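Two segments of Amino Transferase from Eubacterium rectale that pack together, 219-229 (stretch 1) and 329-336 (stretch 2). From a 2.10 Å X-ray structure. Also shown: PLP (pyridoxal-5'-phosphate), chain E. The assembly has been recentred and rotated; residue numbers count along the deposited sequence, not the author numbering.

Stretch 1 (219-229) PYREIVYDGIK
Stretch 2 329-336: KPDGAFYM

How do the backbones meet? Stretch 1 has no regular helix or strand: a type I turn runs from Tyr220 to Ile223 and a type I' turn from Tyr225 to Ile228. Between them, Val224 (phi/psi -140/149) forms a single antiparallel bridge with Gly332 (-159/178), CA atoms 4.0 Å apart. Ala333 N donates to Ile223 O at 2.8 Å, and Tyr225 N to Asp331 O at 2.9 Å.

Why glycine at 332? An ideal CB modelled on Gly332, which has none, would lie 2.9 Å from Ile223 O, a clash, so the bare CA permits the close bridge. Ala333 follows at phi/psi 65/-169, and strand begins at Tyr335.

What does Tyr220 organise? Its m rotamer (chi2 -77°) lays one ring face against Ala333 CB, 4.1 Å from the ring centroid. Its edge meets the face of Phe334 (p, chi2 57°), planes at 87°, centroids 5.5 Å apart. Tyr220 OH hydrogen-bonds both Tyr335 OH (2.7 Å; Tyr335 is m) and PLP O3 (2.6 Å), linking the contact to the cofactor.

What seals the rest? Ile223 (m, t) brings CD1 to 3.8 Å from Phe334 CE2, apolar against aromatic. Buried Tyr225, m with chi2 -66°, reaches along stretch 2, its OH donating to Ala333 O at 2.6 Å. Together the stretches bury 540 Å².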

ATOM      1  N   PRO A 219      -8.708   0.730  15.085  1.00 36.61           N
ATOM      2  CA  PRO A 219      -7.301   0.721  15.541  1.00 35.53           C
ATOM      3  C   PRO A 219      -7.069   1.076  17.023  1.00 35.47           C
ATOM      4  O   PRO A 219      -6.010   0.699  17.551  1.00 35.58           O
ATOM      5  CB  PRO A 219      -6.608   1.717  14.595  1.00 35.86           C
ATOM      6  CG  PRO A 219      -7.673   2.707  14.242  1.00 38.64           C
ATOM      7  CD  PRO A 219      -8.961   1.857  14.162  1.00 37.93           C
ATOM      8  N   TYR A 220      -8.029   1.756  17.678  1.00 35.00           N
ATOM      9  CA  TYR A 220      -7.944   2.106  19.123  1.00 35.65           C
ATOM     10  C   TYR A 220      -8.610   1.075  20.049  1.00 36.64           C
ATOM     11  O   TYR A 220      -8.704   1.331  21.260  1.00 37.15           O
ATOM     12  CB  TYR A 220      -8.578   3.494  19.399  1.00 36.66           C
ATOM     13  CG  TYR A 220      -7.948   4.591  18.591  1.00 38.01           C
ATOM     14  CD1 TYR A 220      -6.723   5.099  18.954  1.00 36.50           C
ATOM     15  CD2 TYR A 220      -8.554   5.092  17.434  1.00 40.19           C
ATOM     16  CE1 TYR A 220      -6.107   6.091  18.215  1.00 40.28           C
ATOM     17  CE2 TYR A 220      -7.930   6.098  16.673  1.00 39.79           C
ATOM     18  CZ  TYR A 220      -6.694   6.575  17.080  1.00 37.11           C
ATOM     19  OH  TYR A 220      -6.005   7.542  16.403  1.00 38.36           O
ATOM     20  N   ARG A 221      -9.063  -0.070  19.505  1.00 35.75           N
ATOM     21  CA  ARG A 221      -9.773  -1.118  20.268  1.00 34.61           C
ATOM     22  C   ARG A 221      -9.187  -1.410  21.639  1.00 35.03           C
ATOM     23  O   ARG A 221      -9.936  -1.441  22.613  1.00 34.77           O
ATOM     24  CB  ARG A 221      -9.917  -2.425  19.443  1.00 33.98           C
ATOM     25  CG  ARG A 221     -10.441  -3.652  20.262  1.00 35.11           C
ATOM     26  CD  ARG A 221     -10.869  -4.809  19.391  1.00 33.01           C
ATOM     27  NE  ARG A 221     -12.219  -4.581  18.896  1.00 31.12           N
ATOM     28  CZ  ARG A 221     -13.331  -4.800  19.595  1.00 32.86           C
ATOM     29  NH1 ARG A 221     -13.314  -5.197  20.862  1.00 32.16           N
ATOM     30  NH2 ARG A 221     -14.492  -4.563  19.032  1.00 34.73           N
ATOM     31  N   GLU A 222      -7.860  -1.589  21.716  1.00 35.85           N
ATOM     32  CA  GLU A 222      -7.193  -1.902  22.995  1.00 35.85           C
ATOM     33  C   GLU A 222      -6.824  -0.660  23.820  1.00 36.55           C
ATOM     34  O   GLU A 222      -6.432  -0.813  24.973  1.00 36.74           O
ATOM     35  CB  GLU A 222      -5.966  -2.798  22.813  1.00 36.58           C
ATOM     36  CG  GLU A 222      -6.262  -4.182  22.214  1.00 33.02           C
ATOM     37  CD  GLU A 222      -6.534  -4.163  20.729  1.00 36.26           C
ATOM     38  OE1 GLU A 222      -5.976  -3.278  20.026  1.00 36.00           O
ATOM     39  OE2 GLU A 222      -7.320  -5.031  20.269  1.00 32.31           O
ATOM     40  N   ILE A 223      -6.925   0.542  23.230  1.00 36.47           N
ATOM     41  CA  ILE A 223      -6.683   1.809  23.927  1.00 37.34           C
ATOM     42  C   ILE A 223      -8.030   2.231  24.515  1.00 36.06           C
ATOM     43  O   ILE A 223      -8.724   3.090  23.987  1.00 33.62           O
ATOM     44  CB  ILE A 223      -6.041   2.908  23.015  1.00 38.00           C
ATOM     45  CG1 ILE A 223      -4.757   2.351  22.353  1.00 42.01           C
ATOM     46  CG2 ILE A 223      -5.777   4.209  23.828  1.00 34.83           C
ATOM     47  CD1 ILE A 223      -3.698   3.396  22.000  1.00 40.61           C
ATOM     48  N   VAL A 224      -8.393   1.552  25.599  1.00 36.82           N
ATOM     49  CA  VAL A 224      -9.657   1.774  26.318  1.00 37.18           C
ATOM     50  C   VAL A 224      -9.340   1.669  27.817  1.00 36.44           C
ATOM     51  O   VAL A 224      -8.448   0.906  28.204  1.00 34.99           O
ATOM     52  CB  VAL A 224     -10.790   0.808  25.832  1.00 37.43           C
ATOM     53  CG1 VAL A 224     -10.413  -0.658  26.044  1.00 39.23           C
ATOM     54  CG2 VAL A 224     -12.137   1.144  26.515  1.00 36.47           C
ATOM     55  N   TYR A 225     -10.078   2.423  28.640  1.00 36.59           N
ATOM     56  CA  TYR A 225      -9.783   2.577  30.075  1.00 36.09           C
ATOM     57  C   TYR A 225     -10.922   2.172  30.992  1.00 37.05           C
ATOM     58  O   TYR A 225     -12.071   2.099  30.558  1.00 36.82           O
ATOM     59  CB  TYR A 225      -9.449   4.052  30.363  1.00 35.71           C
ATOM     60  CG  TYR A 225      -8.555   4.696  29.325  1.00 34.87           C
ATOM     61  CD1 TYR A 225      -7.239   4.266  29.156  1.00 30.80           C
ATOM     62  CD2 TYR A 225      -9.033   5.727  28.486  1.00 32.51           C
ATOM     63  CE1 TYR A 225      -6.397   4.844  28.197  1.00 28.46           C
ATOM     64  CE2 TYR A 225      -8.195   6.324  27.525  1.00 33.26           C
ATOM     65  CZ  TYR A 225      -6.869   5.873  27.382  1.00 36.65           C
ATOM     66  OH  TYR A 225      -6.030   6.415  26.419  1.00 34.15           O
ATOM     67  N   ASP A 226     -10.571   1.944  32.260  1.00 38.79           N
ATOM     68  CA  ASP A 226     -11.503   1.650  33.379  1.00 40.73           C
ATOM     69  C   ASP A 226     -12.404   0.415  33.194  1.00 40.22           C
ATOM     70  O   ASP A 226     -13.539   0.383  33.700  1.00 39.74           O
ATOM     71  CB  ASP A 226     -12.399   2.883  33.683  1.00 41.81           C
ATOM     72  CG  ASP A 226     -11.611   4.159  33.956  1.00 43.99           C
ATOM     73  OD1 ASP A 226     -10.479   4.085  34.483  1.00 46.48           O
ATOM     74  OD2 ASP A 226     -12.173   5.245  33.667  1.00 46.73           O
ATOM     75  N   GLY A 227     -11.902  -0.593  32.484  1.00 39.21           N
ATOM     76  CA  GLY A 227     -12.680  -1.790  32.222  1.00 39.86           C
ATOM     77  C   GLY A 227     -13.885  -1.609  31.302  1.00 40.84           C
ATOM     78  O   GLY A 227     -14.766  -2.460  31.295  1.00 41.20           O
ATOM     79  N   ILE A 228     -13.936  -0.510  30.539  1.00 40.94           N
ATOM     80  CA  ILE A 228     -15.031  -0.262  29.603  1.00 40.99           C
ATOM     81  C   ILE A 228     -14.885  -1.296  28.493  1.00 40.54           C
ATOM     82  O   ILE A 228     -13.761  -1.591  28.076  1.00 39.44           O
ATOM     83  CB  ILE A 228     -15.001   1.194  29.029  1.00 41.83           C
ATOM     84  CG1 ILE A 228     -15.266   2.220  30.145  1.00 44.91           C
ATOM     85  CG2 ILE A 228     -16.054   1.385  27.904  1.00 41.60           C
ATOM     86  CD1 ILE A 228     -16.698   2.186  30.702  1.00 46.68           C
ATOM     87  N   LYS A 229     -16.016  -1.851  28.049  1.00 41.35           N
ATOM     88  CA  LYS A 229     -16.042  -2.887  27.014  1.00 42.04           C
ATOM     89  C   LYS A 229     -16.280  -2.277  25.628  1.00 39.60           C
ATOM     90  O   LYS A 229     -17.165  -1.424  25.466  1.00 37.64           O
ATOM     91  CB  LYS A 229     -17.138  -3.926  27.329  1.00 42.64           C
ATOM     92  CG  LYS A 229     -17.104  -5.176  26.415  1.00 46.75           C
ATOM     93  CD  LYS A 229     -17.912  -6.342  26.995  1.00 46.92           C
ATOM     94  CE  LYS A 229     -17.770  -7.627  26.190  1.00 50.54           C
ATOM     95  NZ  LYS A 229     -18.532  -8.730  26.848  1.00 52.41           N
ATOM     96  N   LYS A 329     -15.259  13.332  29.212  1.00 33.78           N
ATOM     97  CA  LYS A 329     -14.296  12.334  29.729  1.00 34.86           C
ATOM     98  C   LYS A 329     -14.263  11.162  28.745  1.00 34.05           C
ATOM     99  O   LYS A 329     -15.252  10.463  28.624  1.00 33.64           O
ATOM    100  CB  LYS A 329     -14.627  11.851  31.147  1.00 34.92           C
ATOM    101  CG  LYS A 329     -13.477  11.014  31.774  1.00 35.61           C
ATOM    102  CD  LYS A 329     -13.658  10.750  33.264  1.00 37.55           C
ATOM    103  CE  LYS A 329     -12.413  10.021  33.849  1.00 45.00           C
ATOM    104  NZ  LYS A 329     -12.416   9.783  35.346  1.00 42.81           N
ATOM    105  N   PRO A 330     -13.129  10.947  28.041  1.00 35.07           N
ATOM    106  CA  PRO A 330     -13.116   9.872  27.041  1.00 34.99           C
ATOM    107  C   PRO A 330     -12.888   8.500  27.658  1.00 35.69           C
ATOM    108  O   PRO A 330     -12.094   8.389  28.595  1.00 34.96           O
ATOM    109  CB  PRO A 330     -11.920  10.250  26.160  1.00 34.72           C
ATOM    110  CG  PRO A 330     -10.986  10.928  27.074  1.00 33.17           C
ATOM    111  CD  PRO A 330     -11.808  11.604  28.128  1.00 35.01           C
ATOM    112  N   ASP A 331     -13.560   7.474  27.124  1.00 35.13           N
ATOM    113  CA  ASP A 331     -13.373   6.077  27.561  1.00 34.63           C
ATOM    114  C   ASP A 331     -12.280   5.333  26.771  1.00 35.12           C
ATOM    115  O   ASP A 331     -11.832   4.256  27.201  1.00 33.20           O
ATOM    116  CB  ASP A 331     -14.692   5.307  27.463  1.00 35.46           C
ATOM    117  CG  ASP A 331     -15.726   5.788  28.468  1.00 38.26           C
ATOM    118  OD1 ASP A 331     -15.349   6.097  29.620  1.00 39.46           O
ATOM    119  OD2 ASP A 331     -16.914   5.855  28.109  1.00 41.48           O
ATOM    120  N   GLY A 332     -11.850   5.893  25.637  1.00 34.94           N
ATOM    121  CA  GLY A 332     -10.829   5.257  24.807  1.00 35.31           C
ATOM    122  C   GLY A 332     -10.121   6.208  23.867  1.00 36.86           C
ATOM    123  O   GLY A 332     -10.435   7.398  23.840  1.00 37.51           O
ATOM    124  N   ALA A 333      -9.152   5.672  23.108  1.00 36.63           N
ATOM    125  CA  ALA A 333      -8.288   6.463  22.211  1.00 36.10           C
ATOM    126  C   ALA A 333      -7.402   7.428  23.055  1.00 35.66           C
ATOM    127  O   ALA A 333      -7.306   7.267  24.298  1.00 36.31           O
ATOM    128  CB  ALA A 333      -9.112   7.196  21.130  1.00 34.39           C
ATOM    129  N   PHE A 334      -6.721   8.372  22.410  1.00 33.93           N
ATOM    130  CA  PHE A 334      -5.847   9.325  23.139  1.00 33.03           C
ATOM    131  C   PHE A 334      -6.057  10.796  22.756  1.00 33.12           C
ATOM    132  O   PHE A 334      -5.114  11.588  22.669  1.00 30.98           O
ATOM    133  CB  PHE A 334      -4.377   8.870  23.169  1.00 33.75           C
ATOM    134  CG  PHE A 334      -3.815   8.400  21.840  1.00 32.70           C
ATOM    135  CD1 PHE A 334      -3.818   9.228  20.709  1.00 32.73           C
ATOM    136  CD2 PHE A 334      -3.162   7.158  21.757  1.00 32.90           C
ATOM    137  CE1 PHE A 334      -3.239   8.798  19.499  1.00 34.20           C
ATOM    138  CE2 PHE A 334      -2.570   6.726  20.555  1.00 32.92           C
ATOM    139  CZ  PHE A 334      -2.613   7.537  19.428  1.00 33.45           C
ATOM    140  N   TYR A 335      -7.338  11.144  22.590  1.00 34.63           N
ATOM    141  CA  TYR A 335      -7.776  12.486  22.243  1.00 35.26           C
ATOM    142  C   TYR A 335      -8.831  12.945  23.250  1.00 35.83           C
ATOM    143  O   TYR A 335      -9.753  12.180  23.571  1.00 37.85           O
ATOM    144  CB  TYR A 335      -8.382  12.467  20.852  1.00 36.19           C
ATOM    145  CG  TYR A 335      -7.513  11.813  19.823  1.00 36.41           C
ATOM    146  CD1 TYR A 335      -6.384  12.460  19.323  1.00 38.83           C
ATOM    147  CD2 TYR A 335      -7.791  10.522  19.369  1.00 35.72           C
ATOM    148  CE1 TYR A 335      -5.559  11.844  18.375  1.00 38.02           C
ATOM    149  CE2 TYR A 335      -6.985   9.905  18.435  1.00 38.31           C
ATOM    150  CZ  TYR A 335      -5.865  10.569  17.936  1.00 36.34           C
ATOM    151  OH  TYR A 335      -5.073   9.966  17.000  1.00 37.84           O
HETATM  152  N   MSE A 336      -8.688  14.159  23.777  1.00 35.44           N
HETATM  153  CA  MSE A 336      -9.704  14.719  24.648  1.00 34.53           C
HETATM  154  C   MSE A 336     -10.481  15.795  23.883  1.00 34.38           C
HETATM  155  O   MSE A 336      -9.881  16.685  23.255  1.00 34.68           O
HETATM  156  CB  MSE A 336      -9.115  15.264  25.925  1.00 35.32           C
HETATM  157  CG  MSE A 336     -10.199  15.620  26.957  1.00 33.61           C
HETATM  158 SE   MSE A 336      -9.468  15.849  28.649  0.75 33.42          SE
HETATM  159  CE  MSE A 336      -8.974  14.042  28.968  1.00 30.42           C
TER
HETATM  160  N1  PLP E 500      -8.579   5.454  11.748  1.00 37.68           N
HETATM  161  C2  PLP E 500      -8.499   6.424  12.749  1.00 36.80           C
HETATM  162  C2A PLP E 500      -9.747   6.853  13.451  1.00 37.04           C
HETATM  163  C3  PLP E 500      -7.251   6.969  13.114  1.00 38.88           C
HETATM  164  O3  PLP E 500      -7.161   7.911  14.110  1.00 31.83           O
HETATM  165  C4  PLP E 500      -6.074   6.568  12.440  1.00 45.59           C
HETATM  166  C4A PLP E 500      -4.882   7.499  12.569  1.00 49.92           C
HETATM  167  O4A PLP E 500      -4.764   8.458  11.805  1.00 55.32           O
HETATM  168  C5  PLP E 500      -6.183   5.572  11.421  1.00 44.80           C
HETATM  169  C6  PLP E 500      -7.444   5.025  11.080  1.00 35.02           C
HETATM  170  C5A PLP E 500      -4.995   5.091  10.613  1.00 40.76           C
HETATM  171  O4P PLP E 500      -4.362   3.976  11.157  1.00 41.95           O
HETATM  172  P   PLP E 500      -3.177   3.304  10.297  1.00 42.04           P
HETATM  173  O1P PLP E 500      -3.175   1.817  10.512  1.00 36.27           O
HETATM  174  O2P PLP E 500      -1.857   3.809  10.803  1.00 39.54           O
HETATM  175  O3P PLP E 500      -3.302   3.601   8.838  1.00 30.73           O